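Local coordinates for protein PatF (PDB 4BG2) that is a prenyltransferase-like protein of the patellamide pathway, probably related to enzymes that attach isoprenoid groups to cyanobactin peptides, at residues I242-H247 against A280-E285. Sequence-based numbering, arbitrary orientation.
Sequences ILFFYH and AIAVTE
Ala280 and Ala282 each lay a methyl group over the centre of an aromatic ring on the neighbouring strand. Ala280 CB stands 3.5 Å from the centroid of the Tyr246 ring, 6° off the ring normal, and touches all six ring carbons. Ala282 CB makes the same CH-pi contact with Phe244, 3.7 Å from its ring centroid. Both aromatic residues sit opposite their alanines in non-hydrogen-bonded pairs, where the CA atoms of each pair lie only 4.3 Å apart; a single methyl suits this spacing, because the ring can lie flat over it. Phe244 CG lies anti to the carbonyl carbon, though rotated well past the ideal (chi1 -88°), and from there the ring reaches over Ala282 CB. Ile242 CD1 adds a second apolar contact to that methyl at 3.8 Å.

Between these pairs run the hydrogen-bonded ones, Leu243 with Val283 and Phe245 with Ile281, each joined by two N-H...O=C bonds. They bind strands 242-247 and 276-284 as antiparallel neighbours in the closed ten-stranded barrel, consistent with the ABBA prenyltransferase fold, whose helices surround the barrel. Leu243 and Phe245 face helix 218-223, touching Val220 and Ile223 respectively, whereas Phe244 and Tyr246 project from the other face, probably into the barrel. There Tyr246 OH is hydrogen-bonded to Glu51 OE2, so tyrosine combines a flat apolar ring for Ala280 with a polar tip.

On the helix-covered face the meeting is different: Val283 CG1 approaches the Phe245 ring at its edge, in plane, 3.7 Å from CE2. Branched Val283 holds CG1 between its backbone N and carbonyl carbon (chi1 64°), turned toward that rim. Beyond it, Thr284 N-caps helix 285-288, its short hydroxyl side chain hydrogen-bonding Glu287 N through OG1.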
loop_
_atom_site.group_PDB
_atom_site.type_symbol
_atom_site.label_atom_id
_atom_site.label_comp_id
_atom_site.label_asym_id
_atom_site.label_seq_id
_atom_site.Cartn_x
_atom_site.Cartn_y
_atom_site.Cartn_z
ATOM N N ILE A 242 -3.824 -11.194 -2.326
ATOM C CA ILE A 242 -4.734 -10.074 -2.411
ATOM C C ILE A 242 -4.478 -9.349 -3.728
ATOM O O ILE A 242 -3.338 -9.080 -4.082
ATOM C CB ILE A 242 -4.640 -9.164 -1.170
ATOM C CG1 ILE A 242 -5.629 -8.011 -1.274
ATOM C CG2 ILE A 242 -3.232 -8.625 -0.968
ATOM C CD1 ILE A 242 -5.951 -7.427 0.072
ATOM N N LEU A 243 -5.546 -9.147 -4.501
ATOM C CA LEU A 243 -5.453 -8.590 -5.840
ATOM C C LEU A 243 -5.759 -7.137 -5.747
ATOM O O LEU A 243 -6.629 -6.760 -4.993
ATOM C CB LEU A 243 -6.446 -9.264 -6.812
ATOM C CG LEU A 243 -6.481 -10.791 -6.822
ATOM C CD1 LEU A 243 -7.467 -11.320 -7.874
ATOM C CD2 LEU A 243 -5.094 -11.378 -7.077
ATOM N N PHE A 244 -5.042 -6.316 -6.499
ATOM C CA PHE A 244 -5.241 -4.885 -6.477
ATOM C C PHE A 244 -5.619 -4.487 -7.897
ATOM O O PHE A 244 -4.929 -4.854 -8.833
ATOM C CB PHE A 244 -3.940 -4.147 -6.109
ATOM C CG PHE A 244 -3.715 -3.961 -4.652
ATOM C CD1 PHE A 244 -3.490 -5.051 -3.814
ATOM C CD2 PHE A 244 -3.601 -2.667 -4.105
ATOM C CE1 PHE A 244 -3.230 -4.851 -2.444
ATOM C CE2 PHE A 244 -3.334 -2.478 -2.763
ATOM C CZ PHE A 244 -3.142 -3.574 -1.928
ATOM N N PHE A 245 -6.661 -3.673 -8.022
ATOM C CA PHE A 245 -7.098 -3.141 -9.304
ATOM C C PHE A 245 -7.040 -1.614 -9.239
ATOM O O PHE A 245 -7.872 -1.026 -8.566
ATOM C CB PHE A 245 -8.519 -3.612 -9.589
ATOM C CG PHE A 245 -8.674 -5.099 -9.533
ATOM C CD1 PHE A 245 -8.389 -5.879 -10.652
ATOM C CD2 PHE A 245 -9.082 -5.721 -8.373
ATOM C CE1 PHE A 245 -8.524 -7.252 -10.603
ATOM C CE2 PHE A 245 -9.215 -7.089 -8.313
ATOM C CZ PHE A 245 -8.932 -7.861 -9.426
ATOM N N TYR A 246 -6.074 -1.002 -9.937
ATOM C CA TYR A 246 -5.861 0.452 -9.926
ATOM C C TYR A 246 -6.598 1.150 -11.074
ATOM O O TYR A 246 -6.496 0.739 -12.219
ATOM C CB TYR A 246 -4.353 0.802 -9.961
ATOM C CG TYR A 246 -3.694 0.907 -8.555
ATOM C CD1 TYR A 246 -3.701 2.135 -7.859
ATOM C CD2 TYR A 246 -3.081 -0.176 -7.935
ATOM C CE1 TYR A 246 -3.124 2.270 -6.593
ATOM C CE2 TYR A 246 -2.498 -0.048 -6.656
ATOM C CZ TYR A 246 -2.535 1.179 -5.989
ATOM O OH TYR A 246 -1.977 1.360 -4.715
ATOM N N HIS A 247 -7.340 2.203 -10.747
ATOM C CA HIS A 247 -8.085 2.991 -11.726
ATOM C C HIS A 247 -7.834 4.478 -11.549
ATOM O O HIS A 247 -7.786 4.980 -10.420
ATOM C CB HIS A 247 -9.578 2.736 -11.576
ATOM C CG HIS A 247 -9.992 1.375 -12.016
ATOM N ND1 HIS A 247 -10.461 1.118 -13.286
ATOM C CD2 HIS A 247 -9.988 0.189 -11.363
ATOM C CE1 HIS A 247 -10.739 -0.170 -13.389
ATOM N NE2 HIS A 247 -10.458 -0.756 -12.238
ATOM N N ALA A 280 -7.921 2.311 -5.883
ATOM C CA ALA A 280 -7.678 0.905 -6.064
ATOM C C ALA A 280 -8.562 0.114 -5.149
ATOM O O ALA A 280 -8.793 0.489 -4.008
ATOM C CB ALA A 280 -6.211 0.565 -5.814
ATOM N N ILE A 281 -9.043 -1.006 -5.659
ATOM C CA ILE A 281 -9.730 -1.965 -4.854
ATOM C C ILE A 281 -8.812 -3.159 -4.647
ATOM O O ILE A 281 -8.275 -3.704 -5.599
ATOM C CB ILE A 281 -11.030 -2.426 -5.521
ATOM C CG1 ILE A 281 -11.923 -1.226 -5.790
ATOM C CG2 ILE A 281 -11.748 -3.451 -4.635
ATOM C CD1 ILE A 281 -12.340 -0.456 -4.546
ATOM N N ALA A 282 -8.675 -3.568 -3.390
ATOM C CA ALA A 282 -7.881 -4.745 -3.030
ATOM C C ALA A 282 -8.830 -5.786 -2.488
ATOM O O ALA A 282 -9.579 -5.519 -1.532
ATOM C CB ALA A 282 -6.814 -4.384 -2.003
ATOM N N VAL A 283 -8.796 -6.962 -3.103
ATOM C CA VAL A 283 -9.770 -8.012 -2.852
ATOM C C VAL A 283 -9.182 -9.368 -3.236
ATOM O O VAL A 283 -8.356 -9.447 -4.123
ATOM C CB VAL A 283 -11.098 -7.664 -3.595
ATOM C CG1 VAL A 283 -10.917 -7.633 -5.104
ATOM C CG2 VAL A 283 -12.219 -8.622 -3.219
ATOM N N THR A 284 -9.568 -10.434 -2.555
ATOM C CA THR A 284 -9.147 -11.778 -2.957
ATOM C C THR A 284 -10.009 -12.306 -4.121
ATOM O O THR A 284 -11.137 -11.865 -4.328
ATOM C CB THR A 284 -9.257 -12.791 -1.815
ATOM O OG1 THR A 284 -10.618 -12.902 -1.440
ATOM C CG2 THR A 284 -8.401 -12.367 -0.609
ATOM N N GLU A 285 -9.453 -13.242 -4.872
ATOM C CA GLU A 285 -10.201 -13.973 -5.906
ATOM C C GLU A 285 -11.529 -14.486 -5.357
ATOM O O GLU A 285 -12.577 -14.282 -5.965
ATOM C CB GLU A 285 -9.379 -15.167 -6.394
ATOM C CG GLU A 285 -9.904 -15.802 -7.685
ATOM C CD GLU A 285 -9.054 -16.965 -8.146
ATOM O OE1 GLU A 285 -8.290 -17.536 -7.330
ATOM O OE2 GLU A 285 -9.139 -17.319 -9.331
#